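PDB 3S6F: N-acetyltransferase domain-containing protein from Deinococcus radiodurans, which binds coenzyme A and probably transfers acetyl groups to the amino group of an as yet unidentified substrate, as a member of the GNAT family. Local coordinates for residues A[74-79]-A[97-102]; A[10-15]-A[91-96]. All blocks are in the same frame, centred on the assembly; numbering follows the deposited sequence.

Both contacts lean on one helix, 90-102, and on one mixed beta sheet, and their centres lie about 10 Å apart. Contact 2 takes the N-terminal half of the helix (91-96) against the outermost strand 11-13, while contact 1 takes its C-terminal half (97-102) against strand 73-81. Along the chain the segments alternate: 10-15, 74-79, 91-96, 97-102. The helix thus packs across the sheet from one edge strand to the strand preceding it in sequence. The contacts meet where Arg-97 makes a cation-pi contact with Phe-12 and where Met-95 touches Ile-76 and Leu-79. Both reach coenzyme A, contact 1 through the strand and contact 2 through the start of the helix.

Contact 1 (A[74-79]-A[97-102]); sequences ASIPLL and RVLTEL. With COA (coenzyme A), chain B.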
ATOM      1  N   ALA A  74      -0.336   4.963   3.349  1.00  7.58           N
ATOM      2  CA  ALA A  74      -1.380   4.468   2.507  1.00  7.80           C
ATOM      3  C   ALA A  74      -0.828   4.184   1.119  1.00  7.82           C
ATOM      4  O   ALA A  74       0.176   4.749   0.684  1.00  8.17           O
ATOM      5  CB  ALA A  74      -2.544   5.449   2.427  1.00  9.07           C
ATOM      6  N   SER A  75      -1.491   3.281   0.400  0.54  7.56           N
ATOM      7  CA  SER A  75      -1.185   3.070  -1.000  0.54  7.74           C
ATOM      8  C   SER A  75      -2.453   2.865  -1.801  0.54  7.69           C
ATOM      9  O   SER A  75      -3.478   2.434  -1.283  0.54  8.48           O
ATOM     10  CB  SER A  75      -0.245   1.890  -1.202  0.54  7.42           C
ATOM     11  OG  SER A  75      -0.904   0.655  -0.876  0.54  9.63           O
ATOM     12  N   ILE A  76      -2.361   3.165  -3.093  1.00  7.29           N
ATOM     13  CA  ILE A  76      -3.516   3.189  -4.003  1.00  7.54           C
ATOM     14  C   ILE A  76      -3.351   2.097  -5.054  1.00  7.35           C
ATOM     15  O   ILE A  76      -2.637   2.305  -6.026  1.00  8.70           O
ATOM     16  CB  ILE A  76      -3.700   4.572  -4.639  1.00  8.05           C
ATOM     17  CG1 ILE A  76      -3.953   5.624  -3.473  1.00 11.08           C
ATOM     18  CG2 ILE A  76      -4.861   4.562  -5.648  1.00  8.79           C
ATOM     19  CD1 ILE A  76      -3.953   7.082  -3.861  1.00 12.46           C
ATOM     20  N   PRO A  77      -3.946   0.910  -4.846  1.00  7.44           N
ATOM     21  CA  PRO A  77      -3.712  -0.166  -5.802  1.00  7.71           C
ATOM     22  C   PRO A  77      -4.319   0.021  -7.177  1.00  7.45           C
ATOM     23  O   PRO A  77      -3.710  -0.368  -8.173  1.00  9.75           O
ATOM     24  CB  PRO A  77      -4.313  -1.403  -5.086  1.00  8.72           C
ATOM     25  CG  PRO A  77      -4.279  -1.054  -3.624  1.00  8.67           C
ATOM     26  CD  PRO A  77      -4.591   0.421  -3.611  1.00  7.86           C
ATOM     27  N   LEU A  78      -5.554   0.512  -7.214  1.00  7.35           N
ATOM     28  CA  LEU A  78      -6.375   0.542  -8.428  1.00  7.82           C
ATOM     29  C   LEU A  78      -7.037   1.881  -8.617  1.00  7.37           C
ATOM     30  O   LEU A  78      -7.617   2.434  -7.677  1.00  8.04           O
ATOM     31  CB  LEU A  78      -7.459  -0.538  -8.376  1.00  9.12           C
ATOM     32  CG  LEU A  78      -7.033  -1.991  -8.192  1.00  9.48           C
ATOM     33  CD1 LEU A  78      -8.266  -2.851  -7.883  1.00 11.14           C
ATOM     34  CD2 LEU A  78      -6.248  -2.517  -9.407  1.00 11.86           C
ATOM     35  N   LEU A  79      -7.016   2.371  -9.848  1.00  7.40           N
ATOM     36  CA  LEU A  79      -7.752   3.547 -10.300  1.00  7.95           C
ATOM     37  C   LEU A  79      -8.219   3.243 -11.713  1.00  7.65           C
ATOM     38  O   LEU A  79      -7.386   2.953 -12.575  1.00  9.37           O
ATOM     39  CB  LEU A  79      -6.861   4.791 -10.289  1.00  8.47           C
ATOM     40  CG  LEU A  79      -7.432   6.050 -10.955  1.00  9.06           C
ATOM     41  CD1 LEU A  79      -8.591   6.630 -10.146  1.00 10.28           C
ATOM     42  CD2 LEU A  79      -6.325   7.074 -11.199  1.00 10.48           C
ATOM     43  N   ARG A  97     -10.555  12.901  -4.297  1.00  9.25           N
ATOM     44  CA  ARG A  97     -11.499  12.419  -3.296  1.00  9.79           C
ATOM     45  C   ARG A  97     -10.915  11.311  -2.433  1.00  8.88           C
ATOM     46  O   ARG A  97     -11.182  11.288  -1.238  1.00 10.08           O
ATOM     47  CB  ARG A  97     -12.799  11.998  -3.958  1.00  9.79           C
ATOM     48  CG  ARG A  97     -13.616  13.214  -4.416  1.00 11.01           C
ATOM     49  CD  ARG A  97     -14.800  12.800  -5.249  1.00 11.39           C
ATOM     50  NE  ARG A  97     -15.632  13.940  -5.627  1.00 12.31           N
ATOM     51  CZ  ARG A  97     -16.706  14.339  -4.958  1.00 12.97           C
ATOM     52  NH1 ARG A  97     -17.140  13.712  -3.877  1.00 14.11           N
ATOM     53  NH2 ARG A  97     -17.389  15.377  -5.442  1.00 16.19           N
ATOM     54  N   VAL A  98     -10.126  10.397  -2.995  1.00  8.70           N
ATOM     55  CA  VAL A  98      -9.570   9.327  -2.157  1.00  8.71           C
ATOM     56  C   VAL A  98      -8.500   9.890  -1.213  1.00  9.03           C
ATOM     57  O   VAL A  98      -8.385   9.446  -0.069  1.00  9.56           O
ATOM     58  CB  VAL A  98      -9.065   8.126  -2.977  1.00  8.52           C
ATOM     59  CG1 VAL A  98      -7.688   8.329  -3.607  1.00  9.34           C
ATOM     60  CG2 VAL A  98      -9.089   6.864  -2.104  1.00  9.73           C
ATOM     61  N   LEU A  99      -7.766  10.912  -1.677  1.00  9.63           N
ATOM     62  CA  LEU A  99      -6.785  11.552  -0.813  1.00 10.47           C
ATOM     63  C   LEU A  99      -7.491  12.240   0.362  1.00 10.91           C
ATOM     64  O   LEU A  99      -7.016  12.162   1.496  1.00 11.98           O
ATOM     65  CB  LEU A  99      -5.882  12.509  -1.610  1.00 11.01           C
ATOM     66  CG  LEU A  99      -4.956  11.834  -2.613  1.00 11.24           C
ATOM     67  CD1 LEU A  99      -4.328  12.875  -3.546  1.00 14.05           C
ATOM     68  CD2 LEU A  99      -3.904  10.993  -1.927  1.00 11.58           C
ATOM     69  N   THR A 100      -8.647  12.830   0.122  1.00 11.25           N
ATOM     70  CA  THR A 100      -9.449  13.407   1.204  1.00 11.77           C
ATOM     71  C   THR A 100      -9.880  12.314   2.186  1.00 11.25           C
ATOM     72  O   THR A 100      -9.791  12.486   3.424  1.00 12.69           O
ATOM     73  CB  THR A 100     -10.642  14.161   0.659  1.00 12.70           C
ATOM     74  OG1 THR A 100     -10.151  15.275  -0.112  1.00 15.31           O
ATOM     75  CG2 THR A 100     -11.587  14.624   1.777  1.00 16.16           C
ATOM     76  N   GLU A 101     -10.323  11.166   1.688  1.00 10.51           N
ATOM     77  CA  GLU A 101     -10.742  10.065   2.580  1.00 10.36           C
ATOM     78  C   GLU A 101      -9.609   9.531   3.429  1.00 10.01           C
ATOM     79  O   GLU A 101      -9.792   9.145   4.579  1.00 12.19           O
ATOM     80  CB  GLU A 101     -11.392   8.934   1.827  1.00 10.72           C
ATOM     81  CG  GLU A 101     -12.697   9.255   1.135  1.00 11.97           C
ATOM     82  CD  GLU A 101     -13.708   9.838   2.073  1.00 12.56           C
ATOM     83  OE1 GLU A 101     -14.024   9.153   3.062  1.00 12.63           O
ATOM     84  OE2 GLU A 101     -14.194  10.939   1.834  1.00 15.04           O
ATOM     85  N   LEU A 102      -8.404   9.509   2.864  1.00  9.97           N
ATOM     86  CA  LEU A 102      -7.233   9.005   3.559  1.00  9.82           C
ATOM     87  C   LEU A 102      -6.754   9.920   4.662  1.00 11.05           C
ATOM     88  O   LEU A 102      -6.161   9.455   5.642  1.00 11.47           O
ATOM     89  CB  LEU A 102      -6.082   8.764   2.574  1.00  9.68           C
ATOM     90  CG  LEU A 102      -6.227   7.507   1.717  1.00  8.60           C
ATOM     91  CD1 LEU A 102      -5.234   7.524   0.584  1.00  9.61           C
ATOM     92  CD2 LEU A 102      -6.127   6.247   2.585  1.00  9.51           C
TER
HETATM   93  N1A COA B 200      -1.188   7.555 -21.754  0.50 19.17           N
HETATM   94  C2A COA B 200      -0.979   8.915 -21.846  0.50 18.02           C
HETATM   95  N3A COA B 200      -1.718   9.817 -21.116  0.50 17.18           N
HETATM   96  C4A COA B 200      -2.692   9.337 -20.302  0.50 14.87           C
HETATM   97  C5A COA B 200      -2.943   7.971 -20.216  0.50 17.28           C
HETATM   98  C6A COA B 200      -2.163   7.064 -20.931  0.50 19.22           C
HETATM   99  N6A COA B 200      -2.345   5.741 -20.842  0.50 20.54           N
HETATM  100  N7A COA B 200      -3.968   7.806 -19.338  0.50 16.85           N
HETATM  101  C8A COA B 200      -4.351   9.026 -18.904  0.50 15.64           C
HETATM  102  N9A COA B 200      -3.576   9.985 -19.493  0.50 15.18           N
HETATM  103  C1B COA B 200      -3.628  11.427 -19.263  0.50 14.74           C
HETATM  104  C2B COA B 200      -3.979  12.202 -20.526  0.50 14.37           C
HETATM  105  O2B COA B 200      -3.294  13.412 -20.424  0.50 16.48           O
HETATM  106  C3B COA B 200      -5.471  12.480 -20.424  0.50 13.59           C
HETATM  107  O3B COA B 200      -5.904  13.611 -21.160  0.50 14.42           O
HETATM  108  P3B COA B 200      -6.564  13.429 -22.632  0.50 15.64           P
HETATM  109  O7A COA B 200      -5.521  12.745 -23.480  0.50 17.04           O
HETATM  110  O8A COA B 200      -7.794  12.569 -22.487  0.50 15.62           O
HETATM  111  O9A COA B 200      -6.879  14.832 -23.090  0.50 19.60           O
HETATM  112  C4B COA B 200      -5.584  12.659 -18.918  0.50 11.99           C
HETATM  113  O4B COA B 200      -4.653  11.744 -18.353  0.50 13.84           O
HETATM  114  C5B COA B 200      -6.978  12.386 -18.385  0.50 10.82           C
HETATM  115  O5B COA B 200      -7.073  12.904 -17.070  0.50  9.28           O
HETATM  116  P1A COA B 200      -8.521  12.854 -16.356  0.50 11.56           P
HETATM  117  O1A COA B 200      -8.340  13.565 -15.062  0.50 11.15           O
HETATM  118  O2A COA B 200      -9.627  13.305 -17.265  0.50 11.63           O
HETATM  119  O3A COA B 200      -8.619  11.296 -16.027  0.50 10.54           O
HETATM  120  P2A COA B 200      -9.507  10.167 -16.744  0.50 11.05           P
HETATM  121  O4A COA B 200      -9.305  10.219 -18.211  0.50 10.89           O
HETATM  122  O5A COA B 200     -10.895  10.276 -16.218  0.50 11.37           O
HETATM  123  O6A COA B 200      -8.836   8.886 -16.085  0.50 11.13           O
HETATM  124  CBP COA B 200      -7.140   7.203 -15.997  0.50 10.60           C
HETATM  125  CCP COA B 200      -7.423   8.689 -16.147  0.50 10.04           C
HETATM  126  CDP COA B 200      -7.721   6.709 -14.658  0.50 12.12           C
HETATM  127  CEP COA B 200      -5.610   6.986 -15.990  0.50 11.66           C
HETATM  128  CAP COA B 200      -7.799   6.512 -17.204  0.50 11.19           C
HETATM  129  OAP COA B 200      -7.087   6.789 -18.396  0.50 12.80           O
HETATM  130  C9P COA B 200      -7.842   5.015 -17.008  0.50 13.54           C
HETATM  131  O9P COA B 200      -8.844   4.450 -16.345  0.50  7.74           O
HETATM  132  N8P COA B 200      -6.908   4.245 -17.549  0.50 12.74           N
HETATM  133  C7P COA B 200      -6.907   2.796 -17.387  0.50 13.36           C
HETATM  134  C6P COA B 200      -6.447   2.322 -16.001  0.50 13.04           C
HETATM  135  C5P COA B 200      -5.196   3.042 -15.586  0.50 14.26           C
HETATM  136  O5P COA B 200      -4.254   3.136 -16.379  0.50 15.80           O
HETATM  137  N4P COA B 200      -5.193   3.531 -14.338  0.50 15.49           N
HETATM  138  C3P COA B 200      -4.004   4.029 -13.688  0.50 18.50           C
HETATM  139  C2P COA B 200      -3.559   2.987 -12.662  0.50 22.34           C
HETATM  140  S1P COA B 200      -2.890   1.469 -13.422  0.50 29.05           S
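The backbones of strand 73-81 and helix 90-102 keep well apart, with CA atoms 7.5 Å from each other at Ala-74 and Leu-102 and 8.8 Å at Ile-76 and Val-98, and side chains alone bridge the gap. Where the backbones come nearer, the small methyl of Ala-74 is enough: its CB rests against both branches of Leu-102, 3.7 Å from CD2 and 3.9 Å from CD1 of that leucine. Two residues on, the wider spacing is spanned by the longer Ile-76. With its CG1 anti to the carbonyl carbon (chi1 -61°) and the chain extended beyond, it places CD1 against Val-98 CG1, tip to tip, at 3.9 Å. The same CD1 has a looser neighbour in Leu-99 CD2, 4.4 Å away. No hydrogen bond crosses here, and the touching groups are all aliphatic, as suits a largely buried seam between helix and sheet. Val-98 and Leu-102, one helical turn apart, also touch Val-49 of strand 49-54, so the helix lies over more than one strand. Leu-99 in addition packs on Leu-133 of the second subunit. Further along, the strand reaches the cofactor: Leu-79 O accepts a hydrogen bond from N4P of coenzyme A at 2.9 Å, with an angle of 157° at the hydrogen. Leu-79 CD2 meanwhile packs on the pantetheine methyl CDP at 3.7 Å, so one residue holds both an amide and an apolar part of the same arm. Strand 73-81, helix 90-102 and the parallel strand 107-112 form a right-handed beta-alpha-beta unit, and a pantetheine arm bonded to the broken strand beside its helix is characteristic of the GNAT fold.

Contact 2 (A[10-15]-A[91-96]); sequences IQFQTT and GSELMR. With COA (coenzyme A), chain B.
Phe-12, on edge strand 11-13, meets Glu-93 and Leu-94 of the helix whose N-terminal turn holds the coenzyme A pyrophosphate, a hallmark of the GNAT fold; its broad ring can touch both residues at once. At the start of this segment Gly-91 N donates to O5A of the cofactor at 2.8 Å; glycine suits the site because a beta carbon would run into O6A. Ser-92 follows, its small hydroxyl and its backbone N both donating to O1A, with OG the nearer at 2.6 Å. The helix N-terminus would probably favour these phosphate charges.

Glu-93 crosses Phe-12 at about a right angle, with carboxylate and ring planes 56° apart. Its CG, anti to the backbone N (chi1 -177°), lies 3.8 Å from Phe-12 CZ, and the chain then bends, its carboxylate bridged to Arg-96 and, through OE2, to Arg-97. An alanine here would remove the methylene that touches Phe-12 CZ and is likely to leave both arginines without their carboxylate mate. Leu-94, buried, comes to the ring's edge near its plane, CD2 standing 4.0 Å from Phe-12 CE2; the leucine also touches Val-51, Leu-79 and Val-81 of the sheet. At Arg-96 the guanidinium lies with one face over Ser-92 O, while in its own plane NH2 donates to Glu-93 OE1 at 2.8 Å, on that oxygen's anti side, about 21° out of the carboxylate plane.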
ATOM      1  N   ILE A  10     -22.999  12.703 -12.474  1.00 21.68           N
ATOM      2  CA  ILE A  10     -22.202  11.670 -11.791  1.00 18.23           C
ATOM      3  C   ILE A  10     -22.252  12.000 -10.338  1.00 17.66           C
ATOM      4  O   ILE A  10     -22.053  13.167  -9.934  1.00 20.27           O
ATOM      5  CB  ILE A  10     -20.755  11.661 -12.295  1.00 18.03           C
ATOM      6  CG1 ILE A  10     -20.701  11.235 -13.773  1.00 21.40           C
ATOM      7  CG2 ILE A  10     -19.884  10.746 -11.423  1.00 17.89           C
ATOM      8  CD1 ILE A  10     -21.453   9.926 -14.079  1.00 25.69           C
ATOM      9  N   GLN A  11     -22.518  10.973  -9.544  1.00 15.88           N
ATOM     10  CA  GLN A  11     -22.491  11.051  -8.108  1.00 16.48           C
ATOM     11  C   GLN A  11     -21.385  10.195  -7.542  1.00 13.04           C
ATOM     12  O   GLN A  11     -21.040   9.169  -8.109  1.00 14.50           O
ATOM     13  CB  GLN A  11     -23.839  10.615  -7.562  1.00 18.68           C
ATOM     14  CG  GLN A  11     -24.968  11.629  -7.967  1.00 24.46           C
ATOM     15  CD  GLN A  11     -26.193  11.494  -7.095  1.00 33.66           C
ATOM     16  OE1 GLN A  11     -27.111  10.735  -7.418  1.00 41.66           O
ATOM     17  NE2 GLN A  11     -26.190  12.179  -5.958  1.00 37.45           N
ATOM     18  N   PHE A  12     -20.879  10.587  -6.386  1.00 12.37           N
ATOM     19  CA  PHE A  12     -19.769   9.884  -5.738  1.00 11.55           C
ATOM     20  C   PHE A  12     -20.212   9.340  -4.404  1.00 11.21           C
ATOM     21  O   PHE A  12     -21.021   9.963  -3.687  1.00 13.46           O
ATOM     22  CB  PHE A  12     -18.603  10.849  -5.516  1.00 11.57           C
ATOM     23  CG  PHE A  12     -18.055  11.406  -6.770  1.00 11.60           C
ATOM     24  CD1 PHE A  12     -18.565  12.568  -7.323  1.00 12.73           C
ATOM     25  CD2 PHE A  12     -16.984  10.795  -7.413  1.00 11.84           C
ATOM     26  CE1 PHE A  12     -18.062  13.092  -8.469  1.00 13.54           C
ATOM     27  CE2 PHE A  12     -16.472  11.307  -8.568  1.00 12.09           C
ATOM     28  CZ  PHE A  12     -17.010  12.466  -9.122  1.00 12.49           C
ATOM     29  N   GLN A  13     -19.652   8.191  -4.024  1.00 10.38           N
ATOM     30  CA  GLN A  13     -19.882   7.631  -2.712  1.00 10.14           C
ATOM     31  C   GLN A  13     -18.662   6.837  -2.267  1.00  9.41           C
ATOM     32  O   GLN A  13     -17.852   6.414  -3.088  1.00  9.46           O
ATOM     33  CB  GLN A  13     -21.170   6.809  -2.623  1.00 11.21           C
ATOM     34  CG  GLN A  13     -21.164   5.548  -3.410  1.00 10.96           C
ATOM     35  CD  GLN A  13     -22.499   4.886  -3.354  1.00 10.78           C
ATOM     36  OE1 GLN A  13     -23.451   5.366  -3.978  1.00 13.07           O
ATOM     37  NE2 GLN A  13     -22.597   3.807  -2.614  1.00 11.79           N
ATOM     38  N   THR A  14     -18.585   6.622  -0.957  1.00  9.17           N
ATOM     39  CA  THR A  14     -17.457   5.978  -0.321  1.00  9.53           C
ATOM     40  C   THR A  14     -17.869   4.754   0.490  1.00  9.60           C
ATOM     41  O   THR A  14     -17.117   4.275   1.339  1.00 10.34           O
ATOM     42  CB  THR A  14     -16.707   6.990   0.565  1.00 10.41           C
ATOM     43  OG1 THR A  14     -17.610   7.458   1.575  1.00 12.54           O
ATOM     44  CG2 THR A  14     -16.183   8.163  -0.241  1.00 11.89           C
ATOM     45  N   THR A  15     -19.066   4.232   0.212  1.00  9.99           N
ATOM     46  CA  THR A  15     -19.557   3.001   0.794  1.00 10.57           C
ATOM     47  C   THR A  15     -20.095   2.119  -0.330  1.00  9.69           C
ATOM     48  O   THR A  15     -20.288   2.573  -1.455  1.00 10.04           O
ATOM     49  CB  THR A  15     -20.692   3.211   1.791  1.00 12.13           C
ATOM     50  OG1 THR A  15     -21.910   3.391   1.079  1.00 14.17           O
ATOM     51  CG2 THR A  15     -20.391   4.323   2.789  1.00 14.28           C
ATOM     52  N   GLY A  91     -10.937  10.839 -13.453  1.00  9.34           N
ATOM     53  CA  GLY A  91      -9.849  10.161 -12.782  1.00  9.41           C
ATOM     54  C   GLY A  91      -9.159  11.059 -11.774  1.00  9.48           C
ATOM     55  O   GLY A  91      -8.829  10.636 -10.667  1.00  9.47           O
ATOM     56  N   SER A  92      -8.898  12.307 -12.174  1.00  9.80           N
ATOM     57  CA  SER A  92      -8.288  13.276 -11.271  1.00  9.77           C
ATOM     58  C   SER A  92      -9.182  13.550 -10.066  1.00  9.91           C
ATOM     59  O   SER A  92      -8.692  13.659  -8.934  1.00 10.70           O
ATOM     60  CB  SER A  92      -7.998  14.563 -12.013  1.00 11.02           C
ATOM     61  OG  SER A  92      -7.002  14.358 -13.017  1.00 12.39           O
ATOM     62  N   GLU A  93     -10.478  13.656 -10.299  1.00  9.79           N
ATOM     63  CA  GLU A  93     -11.429  13.895  -9.230  1.00 10.31           C
ATOM     64  C   GLU A  93     -11.466  12.725  -8.240  1.00  9.89           C
ATOM     65  O   GLU A  93     -11.527  12.946  -7.023  1.00  9.81           O
ATOM     66  CB  GLU A  93     -12.806  14.189  -9.814  1.00 11.43           C
ATOM     67  CG  GLU A  93     -13.860  14.523  -8.767  1.00 12.85           C
ATOM     68  CD  GLU A  93     -13.673  15.818  -8.037  1.00 16.95           C
ATOM     69  OE1 GLU A  93     -12.933  16.689  -8.551  1.00 21.98           O
ATOM     70  OE2 GLU A  93     -14.242  15.968  -6.952  1.00 17.88           O
ATOM     71  N   LEU A  94     -11.467  11.494  -8.763  1.00  9.01           N
ATOM     72  CA  LEU A  94     -11.410  10.323  -7.904  1.00  8.79           C
ATOM     73  C   LEU A  94     -10.167  10.352  -7.030  1.00  8.38           C
ATOM     74  O   LEU A  94     -10.214  10.017  -5.843  1.00  8.73           O
ATOM     75  CB  LEU A  94     -11.473   9.061  -8.752  1.00  8.62           C
ATOM     76  CG  LEU A  94     -12.865   8.719  -9.292  1.00  9.35           C
ATOM     77  CD1 LEU A  94     -12.748   7.646 -10.393  1.00 10.55           C
ATOM     78  CD2 LEU A  94     -13.812   8.283  -8.190  1.00 11.60           C
HETATM   79  N   MSE A  95      -9.019  10.689  -7.627  1.00  8.51           N
HETATM   80  CA  MSE A  95      -7.792  10.783  -6.851  1.00  8.83           C
HETATM   81  C   MSE A  95      -7.881  11.846  -5.746  1.00  9.37           C
HETATM   82  O   MSE A  95      -7.506  11.601  -4.593  1.00  9.89           O
HETATM   83  CB  MSE A  95      -6.600  11.064  -7.769  1.00  9.56           C
HETATM   84  CG  MSE A  95      -6.117   9.887  -8.556  1.00  9.34           C
HETATM   85 SE   MSE A  95      -5.370   8.469  -7.460  0.75  8.21          SE
HETATM   86  CE  MSE A  95      -3.836   9.494  -6.757  1.00 13.16           C
ATOM     87  N   ARG A  96      -8.383  13.032  -6.085  1.00  9.48           N
ATOM     88  CA  ARG A  96      -8.523  14.046  -5.047  1.00 10.12           C
ATOM     89  C   ARG A  96      -9.448  13.544  -3.925  1.00 10.20           C
ATOM     90  O   ARG A  96      -9.171  13.739  -2.734  1.00 10.59           O
ATOM     91  CB  ARG A  96      -9.071  15.349  -5.645  1.00 11.50           C
ATOM     92  CG  ARG A  96      -8.088  16.143  -6.491  1.00 13.93           C
ATOM     93  CD  ARG A  96      -8.631  17.519  -6.867  1.00 15.97           C
ATOM     94  NE  ARG A  96      -9.693  17.422  -7.828  1.00 17.16           N
ATOM     95  CZ  ARG A  96      -9.502  17.389  -9.151  1.00 16.47           C
ATOM     96  NH1 ARG A  96      -8.278  17.506  -9.693  1.00 18.64           N
ATOM     97  NH2 ARG A  96     -10.575  17.261  -9.909  1.00 17.66           N
TER
HETATM   98  N1A COA B 200      -1.188   7.555 -21.754  0.50 19.17           N
HETATM   99  C2A COA B 200      -0.979   8.915 -21.846  0.50 18.02           C
HETATM  100  N3A COA B 200      -1.718   9.817 -21.116  0.50 17.18           N
HETATM  101  C4A COA B 200      -2.692   9.337 -20.302  0.50 14.87           C
HETATM  102  C5A COA B 200      -2.943   7.971 -20.216  0.50 17.28           C
HETATM  103  C6A COA B 200      -2.163   7.064 -20.931  0.50 19.22           C
HETATM  104  N6A COA B 200      -2.345   5.741 -20.842  0.50 20.54           N
HETATM  105  N7A COA B 200      -3.968   7.806 -19.338  0.50 16.85           N
HETATM  106  C8A COA B 200      -4.351   9.026 -18.904  0.50 15.64           C
HETATM  107  N9A COA B 200      -3.576   9.985 -19.493  0.50 15.18           N
HETATM  108  C1B COA B 200      -3.628  11.427 -19.263  0.50 14.74           C
HETATM  109  C2B COA B 200      -3.979  12.202 -20.526  0.50 14.37           C
HETATM  110  O2B COA B 200      -3.294  13.412 -20.424  0.50 16.48           O
HETATM  111  C3B COA B 200      -5.471  12.480 -20.424  0.50 13.59           C
HETATM  112  O3B COA B 200      -5.904  13.611 -21.160  0.50 14.42           O
HETATM  113  P3B COA B 200      -6.564  13.429 -22.632  0.50 15.64           P
HETATM  114  O7A COA B 200      -5.521  12.745 -23.480  0.50 17.04           O
HETATM  115  O8A COA B 200      -7.794  12.569 -22.487  0.50 15.62           O
HETATM  116  O9A COA B 200      -6.879  14.832 -23.090  0.50 19.60           O
HETATM  117  C4B COA B 200      -5.584  12.659 -18.918  0.50 11.99           C
HETATM  118  O4B COA B 200      -4.653  11.744 -18.353  0.50 13.84           O
HETATM  119  C5B COA B 200      -6.978  12.386 -18.385  0.50 10.82           C
HETATM  120  O5B COA B 200      -7.073  12.904 -17.070  0.50  9.28           O
HETATM  121  P1A COA B 200      -8.521  12.854 -16.356  0.50 11.56           P
HETATM  122  O1A COA B 200      -8.340  13.565 -15.062  0.50 11.15           O
HETATM  123  O2A COA B 200      -9.627  13.305 -17.265  0.50 11.63           O
HETATM  124  O3A COA B 200      -8.619  11.296 -16.027  0.50 10.54           O
HETATM  125  P2A COA B 200      -9.507  10.167 -16.744  0.50 11.05           P
HETATM  126  O4A COA B 200      -9.305  10.219 -18.211  0.50 10.89           O
HETATM  127  O5A COA B 200     -10.895  10.276 -16.218  0.50 11.37           O
HETATM  128  O6A COA B 200      -8.836   8.886 -16.085  0.50 11.13           O
HETATM  129  CBP COA B 200      -7.140   7.203 -15.997  0.50 10.60           C
HETATM  130  CCP COA B 200      -7.423   8.689 -16.147  0.50 10.04           C
HETATM  131  CDP COA B 200      -7.721   6.709 -14.658  0.50 12.12           C
HETATM  132  CEP COA B 200      -5.610   6.986 -15.990  0.50 11.66           C
HETATM  133  CAP COA B 200      -7.799   6.512 -17.204  0.50 11.19           C
HETATM  134  OAP COA B 200      -7.087   6.789 -18.396  0.50 12.80           O
HETATM  135  C9P COA B 200      -7.842   5.015 -17.008  0.50 13.54           C
HETATM  136  O9P COA B 200      -8.844   4.450 -16.345  0.50  7.74           O
HETATM  137  N8P COA B 200      -6.908   4.245 -17.549  0.50 12.74           N
HETATM  138  C7P COA B 200      -6.907   2.796 -17.387  0.50 13.36           C
HETATM  139  C6P COA B 200      -6.447   2.322 -16.001  0.50 13.04           C
HETATM  140  C5P COA B 200      -5.196   3.042 -15.586  0.50 14.26           C
HETATM  141  O5P COA B 200      -4.254   3.136 -16.379  0.50 15.80           O
HETATM  142  N4P COA B 200      -5.193   3.531 -14.338  0.50 15.49           N
HETATM  143  C3P COA B 200      -4.004   4.029 -13.688  0.50 18.50           C
HETATM  144  C2P COA B 200      -3.559   2.987 -12.662  0.50 22.34           C
HETATM  145  S1P COA B 200      -2.890   1.469 -13.422  0.50 29.05           S